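Local coordinates for PA1221 (Pseudomonas aeruginosa, PDB 4DG8), which joins an AMP-binding domain of the ANL superfamily to a phosphopantetheine attachment region and is modelled here with adenosine monophosphate bound, at residues Gly77-Val82 against Val123-Ile128; Ala45-Phe50 against Gly250-Asp255; Asp22-Pro27 against Cys160-Gln165; Ala379-Ser384 against Leu394-Arg399. All coordinates share one frame; numbering follows the deposited sequence.

Interaction 1 is the buried contact. It pairs two neighbouring parallel strands through backbone bonds and apolar side chains. Interaction 3 lies at the surface, where two loops meet through a tyrosine-aspartate bond and an alanine methyl. The two touch where G77 packs on Q165. Interactions 2 and 4 are partly buried, with no direct hydrogen bond across. Interaction 2 packs two arginine chains on each other and on backbone, at the end of strand 44-48. Interaction 4 lays a helix against a strand, with waters between them, and is the one close to the bound adenosine monophosphate. Interactions 2 and 4 lie on opposite sides of the chain's centre, about 41 Å apart between contact centres.

Interaction 1: Gly77-Val82 against Val123-Ile128; sequences GVCLGV and VDCRLI
C79 and G81 pair with R126 and L127 where two parallel strands, 79-83 and 125-130, lie side by side in a mixed sheet. D124, just before the second strand, ends helix 113-123 in a Schellman motif. Two backbone bonds join the strands. R126 N donates to C79 O at 3.1 Å. G81 N donates to L127 O at 2.8 Å. C79 O also takes a CA-H...O contact from C125 CA at 3.5 Å. Water 1 extends the link, accepting from C79 N and donating to D124 O.

C79 SG is anti to its backbone N (chi1 -179°) and packs on V123 CG2 at 3.8 Å. C125 SG sits separately, 3.4 Å from G81 N, against a residue with no side chain. C79 SG and C125 SG are 4.2 Å apart, too far for a disulfide. I128 CG2 also comes against the backbone of G81. L80 and L127 share one face of the sheet, and L80 CD2 lies 4.0 Å from L127 CB. At the exposed end the bent R126 chain crosses V78 at about a right angle, with NH1 near V78 CG1. V123 reaches on to I169 and F171 of strand 166-172, and C79 to H103 and L105.

The direct polar links between the strands are thus main-chain bonds, which do not depend on side-chain identity. Apolar side chains pack beside the strands: L80 on L127, and C79 on V123 and C125.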
# COMPACT_ATOMS: atom_id res chain seq x y z
N GLY A 77 13.19 16.98 6.83
CA GLY A 77 11.81 17.25 6.45
C GLY A 77 11.50 17.43 4.98
O GLY A 77 10.38 17.83 4.61
N VAL A 78 12.45 17.10 4.10
CA VAL A 78 12.14 17.20 2.68
C VAL A 78 11.67 15.88 2.07
O VAL A 78 12.06 14.79 2.52
CB VAL A 78 13.30 17.80 1.84
CG1 VAL A 78 13.87 19.02 2.55
CG2 VAL A 78 14.37 16.77 1.56
N CYS A 79 10.79 16.00 1.08
CA CYS A 79 10.34 14.87 0.28
C CYS A 79 11.37 14.51 -0.81
O CYS A 79 11.83 15.36 -1.56
CB CYS A 79 8.98 15.18 -0.38
SG CYS A 79 8.35 13.80 -1.35
N LEU A 80 11.70 13.22 -0.89
CA LEU A 80 12.66 12.74 -1.87
C LEU A 80 12.08 11.55 -2.62
O LEU A 80 11.54 10.61 -2.02
CB LEU A 80 13.97 12.37 -1.19
CG LEU A 80 14.75 13.52 -0.55
CD1 LEU A 80 15.93 12.95 0.24
CD2 LEU A 80 15.23 14.49 -1.62
N GLY A 81 12.23 11.58 -3.95
CA GLY A 81 11.65 10.57 -4.81
C GLY A 81 12.56 9.38 -5.03
O GLY A 81 13.78 9.51 -4.98
N VAL A 82 11.96 8.22 -5.30
CA VAL A 82 12.71 7.02 -5.65
C VAL A 82 12.06 6.37 -6.85
O VAL A 82 10.84 6.14 -6.84
CB VAL A 82 12.73 6.02 -4.50
CG1 VAL A 82 13.43 4.71 -4.93
CG2 VAL A 82 13.41 6.63 -3.29
N VAL A 123 3.64 17.73 -3.39
CA VAL A 123 4.41 17.45 -2.17
C VAL A 123 5.79 18.11 -2.02
O VAL A 123 6.55 17.77 -1.11
CB VAL A 123 4.49 15.96 -1.88
CG1 VAL A 123 3.08 15.43 -1.69
CG2 VAL A 123 5.21 15.25 -3.02
N ASP A 124 6.14 18.98 -2.95
CA ASP A 124 7.45 19.63 -2.95
C ASP A 124 8.59 18.61 -2.97
O ASP A 124 9.59 18.75 -2.26
CB ASP A 124 7.57 20.61 -1.78
CG ASP A 124 8.71 21.59 -1.96
OD1 ASP A 124 9.11 21.84 -3.12
OD2 ASP A 124 9.22 22.11 -0.94
N CYS A 125 8.46 17.58 -3.81
CA CYS A 125 9.52 16.60 -3.95
C CYS A 125 10.70 17.27 -4.63
O CYS A 125 10.58 17.75 -5.76
CB CYS A 125 9.05 15.42 -4.80
SG CYS A 125 10.31 14.14 -5.04
N ARG A 126 11.83 17.30 -3.94
CA ARG A 126 12.96 18.13 -4.36
C ARG A 126 13.86 17.45 -5.38
O ARG A 126 14.51 18.11 -6.18
CB ARG A 126 13.78 18.58 -3.15
CG ARG A 126 12.95 19.17 -2.00
CD ARG A 126 12.38 20.55 -2.32
NE ARG A 126 13.43 21.57 -2.39
CZ ARG A 126 14.03 22.12 -1.33
NH1 ARG A 126 13.67 21.75 -0.10
NH2 ARG A 126 14.97 23.03 -1.50
N LEU A 127 13.96 16.13 -5.29
CA LEU A 127 14.93 15.39 -6.06
C LEU A 127 14.45 13.94 -6.19
O LEU A 127 13.82 13.41 -5.27
CB LEU A 127 16.29 15.45 -5.34
CG LEU A 127 17.42 14.61 -5.93
CD1 LEU A 127 17.64 15.03 -7.38
CD2 LEU A 127 18.70 14.78 -5.12
N ILE A 128 14.76 13.30 -7.30
CA ILE A 128 14.35 11.92 -7.48
C ILE A 128 15.59 11.04 -7.67
O ILE A 128 16.41 11.29 -8.56
CB ILE A 128 13.41 11.74 -8.69
CG1 ILE A 128 12.11 12.53 -8.49
CG2 ILE A 128 13.12 10.25 -8.94
CD1 ILE A 128 11.25 12.62 -9.75
O HOH W 1 9.88 18.64 0.41

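Interaction 2: Ala45-Phe50 against Gly250-Asp255; sequences AIRDRF and GERGAD
R47 and R252 lay their aliphatic parts against each other, with R47 CG 3.8 Å from R252 CB. The two chains cross obliquely, and their guanidinium planes are 40° apart. R47 CG is anti to its backbone N (chi1 168°), and the chain beyond it bends.

Polar heads next meet backbone. R252 O lies over the centre of one face of the R47 guanidinium, 4.2 Å above its plane. R47 NH1 is 3.5 Å from E251 O, an approach from an oblique direction. The extended R252 chain brings its own guanidinium over the other backbone. D48 C lies 3.7 Å above that plane, toward its rim, and R252 NH2 is 3.3 Å from R49 CA.

This is the end of strand 44-48, meeting the loop between helix 242-250 and strand 256-260. Nearer the start of the strand, A45 and I46 both face V53 in a classic beta bulge. The strand leaves through an Asx turn, in which F50 N donates to D48 OD1 at 3.0 Å from above the carboxylate plane.

Salt bridges supply the opposite charges. R47 NE pairs with E44 and R252 NH1 with D236, which probably offsets the repulsion between the two arginines. D48 OD2 pairs with R88. D236 also accepts from R49 N.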
# COMPACT_ATOMS: atom_id res chain seq x y z
N ALA A 45 20.30 -9.06 5.23
CA ALA A 45 19.29 -8.00 5.16
C ALA A 45 18.51 -7.98 3.85
O ALA A 45 17.34 -7.61 3.81
CB ALA A 45 19.92 -6.65 5.43
N ILE A 46 19.20 -8.32 2.76
CA ILE A 46 18.62 -8.28 1.42
C ILE A 46 19.12 -9.49 0.64
O ILE A 46 20.31 -9.74 0.59
CB ILE A 46 19.09 -7.03 0.64
CG1 ILE A 46 18.70 -5.72 1.34
CG2 ILE A 46 18.54 -7.04 -0.77
CD1 ILE A 46 19.26 -4.49 0.62
N ARG A 47 18.21 -10.20 -0.00
CA ARG A 47 18.60 -11.26 -0.92
C ARG A 47 18.07 -10.95 -2.31
O ARG A 47 16.86 -10.82 -2.51
CB ARG A 47 18.07 -12.62 -0.46
CG ARG A 47 18.20 -13.72 -1.55
CD ARG A 47 19.61 -14.25 -1.66
NE ARG A 47 19.92 -15.05 -0.49
CZ ARG A 47 19.87 -16.38 -0.45
NH1 ARG A 47 19.58 -17.07 -1.55
NH2 ARG A 47 20.14 -17.00 0.69
N ASP A 48 18.97 -10.86 -3.28
CA ASP A 48 18.56 -10.55 -4.65
C ASP A 48 19.26 -11.48 -5.65
O ASP A 48 19.97 -12.40 -5.24
CB ASP A 48 18.78 -9.06 -4.96
CG ASP A 48 20.25 -8.62 -4.89
OD1 ASP A 48 21.16 -9.48 -4.98
OD2 ASP A 48 20.48 -7.39 -4.80
N ARG A 49 19.06 -11.27 -6.96
CA ARG A 49 19.68 -12.17 -7.94
C ARG A 49 21.22 -12.18 -7.91
O ARG A 49 21.85 -13.13 -8.40
CB ARG A 49 19.17 -11.90 -9.36
CG ARG A 49 19.56 -10.54 -9.94
CD ARG A 49 18.72 -10.21 -11.15
NE ARG A 49 19.38 -9.29 -12.06
CZ ARG A 49 20.32 -9.65 -12.94
NH1 ARG A 49 20.72 -10.92 -13.01
NH2 ARG A 49 20.87 -8.74 -13.73
N PHE A 50 21.82 -11.12 -7.37
CA PHE A 50 23.28 -11.02 -7.33
C PHE A 50 23.93 -11.67 -6.11
O PHE A 50 25.14 -11.91 -6.08
CB PHE A 50 23.74 -9.55 -7.40
CG PHE A 50 23.18 -8.80 -8.57
CD1 PHE A 50 23.60 -9.08 -9.86
CD2 PHE A 50 22.22 -7.83 -8.39
CE1 PHE A 50 23.07 -8.40 -10.94
CE2 PHE A 50 21.69 -7.14 -9.46
CZ PHE A 50 22.11 -7.42 -10.74
N GLY A 250 11.83 -21.35 -2.85
CA GLY A 250 12.76 -22.47 -2.92
C GLY A 250 14.21 -22.07 -3.10
O GLY A 250 15.10 -22.64 -2.46
N GLU A 251 14.47 -21.11 -3.98
CA GLU A 251 15.85 -20.67 -4.22
C GLU A 251 16.33 -19.64 -3.22
O GLU A 251 17.51 -19.60 -2.87
CB GLU A 251 16.03 -20.16 -5.64
CG GLU A 251 15.78 -21.23 -6.68
CD GLU A 251 15.80 -20.69 -8.09
OE1 GLU A 251 16.36 -19.59 -8.31
OE2 GLU A 251 15.25 -21.38 -8.99
N ARG A 252 15.45 -18.74 -2.83
CA ARG A 252 15.83 -17.67 -1.91
C ARG A 252 15.39 -17.73 -0.45
O ARG A 252 15.77 -16.88 0.34
CB ARG A 252 15.56 -16.32 -2.55
CG ARG A 252 16.26 -16.27 -3.88
CD ARG A 252 16.00 -15.00 -4.55
NE ARG A 252 16.52 -15.00 -5.91
CZ ARG A 252 16.42 -13.95 -6.71
NH1 ARG A 252 15.83 -12.85 -6.26
NH2 ARG A 252 16.89 -14.00 -7.94
N GLY A 253 14.60 -18.74 -0.10
CA GLY A 253 14.16 -18.89 1.28
C GLY A 253 13.13 -17.90 1.83
O GLY A 253 13.03 -17.74 3.05
N ALA A 254 12.34 -17.26 0.98
CA ALA A 254 11.24 -16.46 1.52
C ALA A 254 10.29 -17.35 2.31
O ALA A 254 9.89 -18.42 1.83
CB ALA A 254 10.49 -15.74 0.41
N ASP A 255 10.05 -16.99 3.57
CA ASP A 255 9.06 -17.63 4.43
C ASP A 255 7.81 -16.79 4.81
O ASP A 255 6.93 -17.29 5.50
CB ASP A 255 9.73 -18.20 5.69
CG ASP A 255 10.44 -17.13 6.51
OD1 ASP A 255 10.01 -15.95 6.48
OD2 ASP A 255 11.43 -17.47 7.21

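Interaction 3: Asp22-Pro27 against Cys160-Gln165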
# COMPACT_ATOMS: atom_id res chain seq x y z
N ASP A 22 0.08 6.15 21.57
CA ASP A 22 0.88 7.36 21.50
C ASP A 22 2.00 7.16 20.49
O ASP A 22 2.76 6.18 20.59
CB ASP A 22 1.46 7.64 22.88
CG ASP A 22 2.36 8.87 22.92
OD1 ASP A 22 2.17 9.80 22.10
OD2 ASP A 22 3.26 8.92 23.81
N LEU A 23 2.13 8.07 19.53
CA LEU A 23 3.22 8.00 18.56
C LEU A 23 4.60 7.93 19.22
O LEU A 23 5.46 7.18 18.77
CB LEU A 23 3.18 9.18 17.58
CG LEU A 23 2.32 8.96 16.33
CD1 LEU A 23 0.83 9.12 16.67
CD2 LEU A 23 2.72 9.93 15.24
N TYR A 24 4.79 8.70 20.28
CA TYR A 24 6.09 8.76 20.95
C TYR A 24 6.44 7.50 21.74
O TYR A 24 7.53 7.40 22.31
CB TYR A 24 6.19 10.01 21.83
CG TYR A 24 5.93 11.24 21.01
CD1 TYR A 24 6.85 11.66 20.06
CD2 TYR A 24 4.74 11.96 21.15
CE1 TYR A 24 6.62 12.77 19.28
CE2 TYR A 24 4.49 13.07 20.36
CZ TYR A 24 5.44 13.47 19.43
OH TYR A 24 5.22 14.57 18.64
N ALA A 25 5.51 6.55 21.78
CA ALA A 25 5.76 5.27 22.44
C ALA A 25 6.44 4.32 21.47
O ALA A 25 6.73 3.17 21.80
CB ALA A 25 4.47 4.67 22.95
N HIS A 26 6.69 4.80 20.26
CA HIS A 26 7.28 3.96 19.23
C HIS A 26 8.61 4.56 18.78
O HIS A 26 8.77 5.77 18.78
CB HIS A 26 6.28 3.78 18.07
CG HIS A 26 5.01 3.12 18.51
ND1 HIS A 26 4.84 1.75 18.50
CD2 HIS A 26 3.87 3.64 19.04
CE1 HIS A 26 3.64 1.46 18.97
NE2 HIS A 26 3.03 2.58 19.29
N PRO A 27 9.58 3.71 18.44
CA PRO A 27 10.89 4.24 18.06
C PRO A 27 10.85 4.74 16.62
O PRO A 27 9.95 4.36 15.86
CB PRO A 27 11.81 3.02 18.20
CG PRO A 27 10.89 1.85 17.75
CD PRO A 27 9.49 2.24 18.26
N CYS A 160 18.40 14.94 14.29
CA CYS A 160 17.66 14.27 15.36
C CYS A 160 16.19 14.54 15.16
O CYS A 160 15.80 15.65 14.79
CB CYS A 160 18.08 14.78 16.74
SG CYS A 160 19.82 14.51 17.16
N PHE A 161 15.38 13.52 15.38
CA PHE A 161 13.94 13.67 15.23
C PHE A 161 13.24 12.59 16.02
O PHE A 161 13.85 11.58 16.38
CB PHE A 161 13.52 13.64 13.75
CG PHE A 161 14.08 12.48 12.97
CD1 PHE A 161 13.41 11.27 12.89
CD2 PHE A 161 15.30 12.60 12.29
CE1 PHE A 161 13.93 10.20 12.15
CE2 PHE A 161 15.84 11.54 11.56
CZ PHE A 161 15.15 10.34 11.48
N ALA A 162 11.96 12.80 16.29
CA ALA A 162 11.13 11.82 16.98
C ALA A 162 10.28 11.03 15.97
O ALA A 162 10.30 11.32 14.78
CB ALA A 162 10.23 12.52 18.00
N ALA A 163 9.53 10.07 16.48
CA ALA A 163 8.81 9.11 15.65
C ALA A 163 7.64 9.75 14.90
O ALA A 163 7.00 9.11 14.05
CB ALA A 163 8.34 7.95 16.51
N ASP A 164 7.38 11.02 15.21
CA ASP A 164 6.38 11.79 14.49
C ASP A 164 6.93 12.34 13.17
O ASP A 164 6.17 12.87 12.38
CB ASP A 164 5.83 12.92 15.37
CG ASP A 164 6.88 13.93 15.77
OD1 ASP A 164 8.09 13.62 15.70
OD2 ASP A 164 6.50 15.04 16.18
N GLN A 165 8.23 12.21 12.93
CA GLN A 165 8.80 12.61 11.65
C GLN A 165 8.10 11.85 10.51
O GLN A 165 7.81 10.65 10.64
CB GLN A 165 10.29 12.30 11.60
CG GLN A 165 11.05 13.05 10.51
CD GLN A 165 11.22 14.52 10.84
OE1 GLN A 165 10.74 14.99 11.87
NE2 GLN A 165 11.90 15.26 9.97
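Y24 CG stands anti to its carbonyl carbon (chi1 -56°), while D164 CG sits between its own backbone N and carbonyl carbon (chi1 63°). These torsions start the ring and the carboxylate toward each other. Y24 OH donates to D164 OD2 at 2.8 Å, from well above the carboxylate plane. Ring and carboxylate are turned 65° apart. A162 CB meets the same ring at its edge, in plane, with Y24 CE1 3.8 Å away.

Residues 23-25 form a 3-10 segment ahead of helix 29-39. A162 to Q165 make a type I beta turn that leads into strand 166-172, closed by Q165 N bonding to A162 O at 2.9 Å.

A163, at the second position of that turn, points its methyl into the first loop. CB comes tightly to H26 O, at 3.2 Å, and lies 3.7 Å from L23 O. L23 O accepts a hydrogen bond from H26 N. L23 CD2 packs over the turn, 4.2 Å from D164 CA.

Helix 186-193 touches both segments of this surface contact. A187 bonds to the A163 backbone and touches L23, and T190 OG1 bonds to P27 O. The H26 ring turns its NE2 back to L20 O.

Interaction 4: Ala379-Ser384 against Leu394-Arg399; sequences ARTRAS and LLRAYR
Y398 meets S384 through CD1 and CE1. From CB the chain goes to CG, which is anti to the backbone N (chi1 177°). CD1 then comes to 3.6 Å from S384 O, which approaches the ring obliquely. CE1 follows, 4.1 Å from S384 CB. At the tip, Y398 OH is 3.3 Å from water 2, which is also bonded to S384 OG. The hydroxyls are thus linked through the water. The ring also meets that of F385 and touches Y374, P311 and E313. The Y398 side chain is about 7 Å from the bound adenosine monophosphate.

The contact sets the short helix 378-384 against strand 393-406, one of the strands of an antiparallel sheet. The two short segments run at 100° to each other, with axes 9.0 Å apart at closest. After the helix the chain enters strand 385-390, which pairs antiparallel with strand 393-406.

S384 O faces the strand near the helix end. Water 3 donates to it at 2.6 Å and to R399 O at 2.8 Å, so the water bridges two carbonyls. R399 N lies near S384 O, with no hydrogen bond between the two.

R396 reaches the helix from further back on the strand. Its chain is extended, and NH2 lies 4.1 Å from T381 CG2. Its NH1 bonds to A371 O. T381 CG2 is anti to the backbone N and meets the guanidinium at its edge. T381 OG1 bonds to Y374 N and D377 O.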
# COMPACT_ATOMS: atom_id res chain seq x y z
N ALA A 379 -7.74 21.37 4.25
CA ALA A 379 -9.17 21.28 4.52
C ALA A 379 -9.59 19.84 4.69
O ALA A 379 -10.32 19.48 5.62
CB ALA A 379 -9.96 21.93 3.40
N ARG A 380 -9.12 19.00 3.78
CA ARG A 380 -9.44 17.58 3.83
C ARG A 380 -8.83 16.92 5.06
O ARG A 380 -9.41 15.99 5.60
CB ARG A 380 -8.98 16.88 2.57
CG ARG A 380 -9.39 15.42 2.49
CD ARG A 380 -9.13 14.87 1.10
NE ARG A 380 -9.67 15.78 0.09
CZ ARG A 380 -10.88 15.69 -0.44
NH1 ARG A 380 -11.70 14.72 -0.06
NH2 ARG A 380 -11.28 16.57 -1.36
N THR A 381 -7.66 17.39 5.50
CA THR A 381 -7.07 16.82 6.70
C THR A 381 -7.97 17.14 7.89
O THR A 381 -8.35 16.25 8.65
CB THR A 381 -5.63 17.34 6.97
OG1 THR A 381 -4.76 16.91 5.92
CG2 THR A 381 -5.10 16.81 8.32
N ARG A 382 -8.33 18.42 8.02
CA ARG A 382 -9.21 18.90 9.08
C ARG A 382 -10.56 18.19 9.11
O ARG A 382 -11.12 17.96 10.18
CB ARG A 382 -9.44 20.41 8.97
CG ARG A 382 -8.29 21.24 9.51
CD ARG A 382 -8.37 22.67 9.05
NE ARG A 382 -9.65 23.27 9.37
CZ ARG A 382 -9.98 23.71 10.58
NH1 ARG A 382 -9.12 23.59 11.59
NH2 ARG A 382 -11.18 24.26 10.79
N ALA A 383 -11.08 17.85 7.93
CA ALA A 383 -12.35 17.16 7.82
C ALA A 383 -12.24 15.65 8.10
O ALA A 383 -13.15 15.06 8.68
CB ALA A 383 -12.95 17.39 6.44
N SER A 384 -11.16 15.02 7.65
CA SER A 384 -11.00 13.56 7.76
C SER A 384 -10.43 13.04 9.09
O SER A 384 -10.73 11.92 9.51
CB SER A 384 -10.16 13.02 6.59
OG SER A 384 -10.80 13.25 5.35
N LEU A 394 -10.81 12.36 24.64
CA LEU A 394 -10.83 12.78 23.25
C LEU A 394 -9.49 12.44 22.60
O LEU A 394 -8.43 12.84 23.08
CB LEU A 394 -11.10 14.28 23.12
CG LEU A 394 -12.56 14.74 23.08
CD1 LEU A 394 -12.63 16.23 22.84
CD2 LEU A 394 -13.34 13.99 22.00
N LEU A 395 -9.55 11.72 21.49
CA LEU A 395 -8.35 11.31 20.79
C LEU A 395 -8.50 11.62 19.32
O LEU A 395 -9.60 11.58 18.78
CB LEU A 395 -8.11 9.81 20.95
CG LEU A 395 -7.62 9.29 22.30
CD1 LEU A 395 -7.24 7.83 22.16
CD2 LEU A 395 -6.44 10.11 22.81
N ARG A 396 -7.39 11.90 18.66
CA ARG A 396 -7.40 12.02 17.21
C ARG A 396 -7.83 10.69 16.58
O ARG A 396 -7.45 9.61 17.04
CB ARG A 396 -6.03 12.44 16.69
CG ARG A 396 -5.99 12.81 15.22
CD ARG A 396 -4.73 13.60 14.94
NE ARG A 396 -4.73 14.17 13.59
CZ ARG A 396 -4.01 13.71 12.57
NH1 ARG A 396 -3.21 12.65 12.72
NH2 ARG A 396 -4.09 14.31 11.39
N ALA A 397 -8.63 10.80 15.52
CA ALA A 397 -9.26 9.64 14.89
C ALA A 397 -9.47 9.84 13.39
O ALA A 397 -9.69 10.96 12.91
CB ALA A 397 -10.60 9.35 15.58
N TYR A 398 -9.41 8.74 12.65
CA TYR A 398 -9.69 8.73 11.23
C TYR A 398 -10.93 7.88 10.96
O TYR A 398 -10.97 6.68 11.27
CB TYR A 398 -8.49 8.17 10.44
CG TYR A 398 -8.77 8.06 8.95
CD1 TYR A 398 -8.79 9.20 8.15
CD2 TYR A 398 -9.04 6.83 8.36
CE1 TYR A 398 -9.08 9.11 6.78
CE2 TYR A 398 -9.31 6.73 7.00
CZ TYR A 398 -9.32 7.88 6.21
OH TYR A 398 -9.58 7.79 4.85
N ARG A 399 -11.96 8.52 10.39
CA ARG A 399 -13.15 7.83 9.91
C ARG A 399 -12.87 7.23 8.53
O ARG A 399 -12.60 7.95 7.57
CB ARG A 399 -14.32 8.82 9.81
CG ARG A 399 -14.67 9.48 11.12
CD ARG A 399 -15.69 10.60 10.93
NE ARG A 399 -16.97 10.11 10.44
CZ ARG A 399 -18.09 10.82 10.46
NH1 ARG A 399 -18.09 12.06 10.96
NH2 ARG A 399 -19.23 10.31 9.98
O HOH W 2 -11.02 10.59 3.87
O HOH W 3 -12.25 10.67 7.79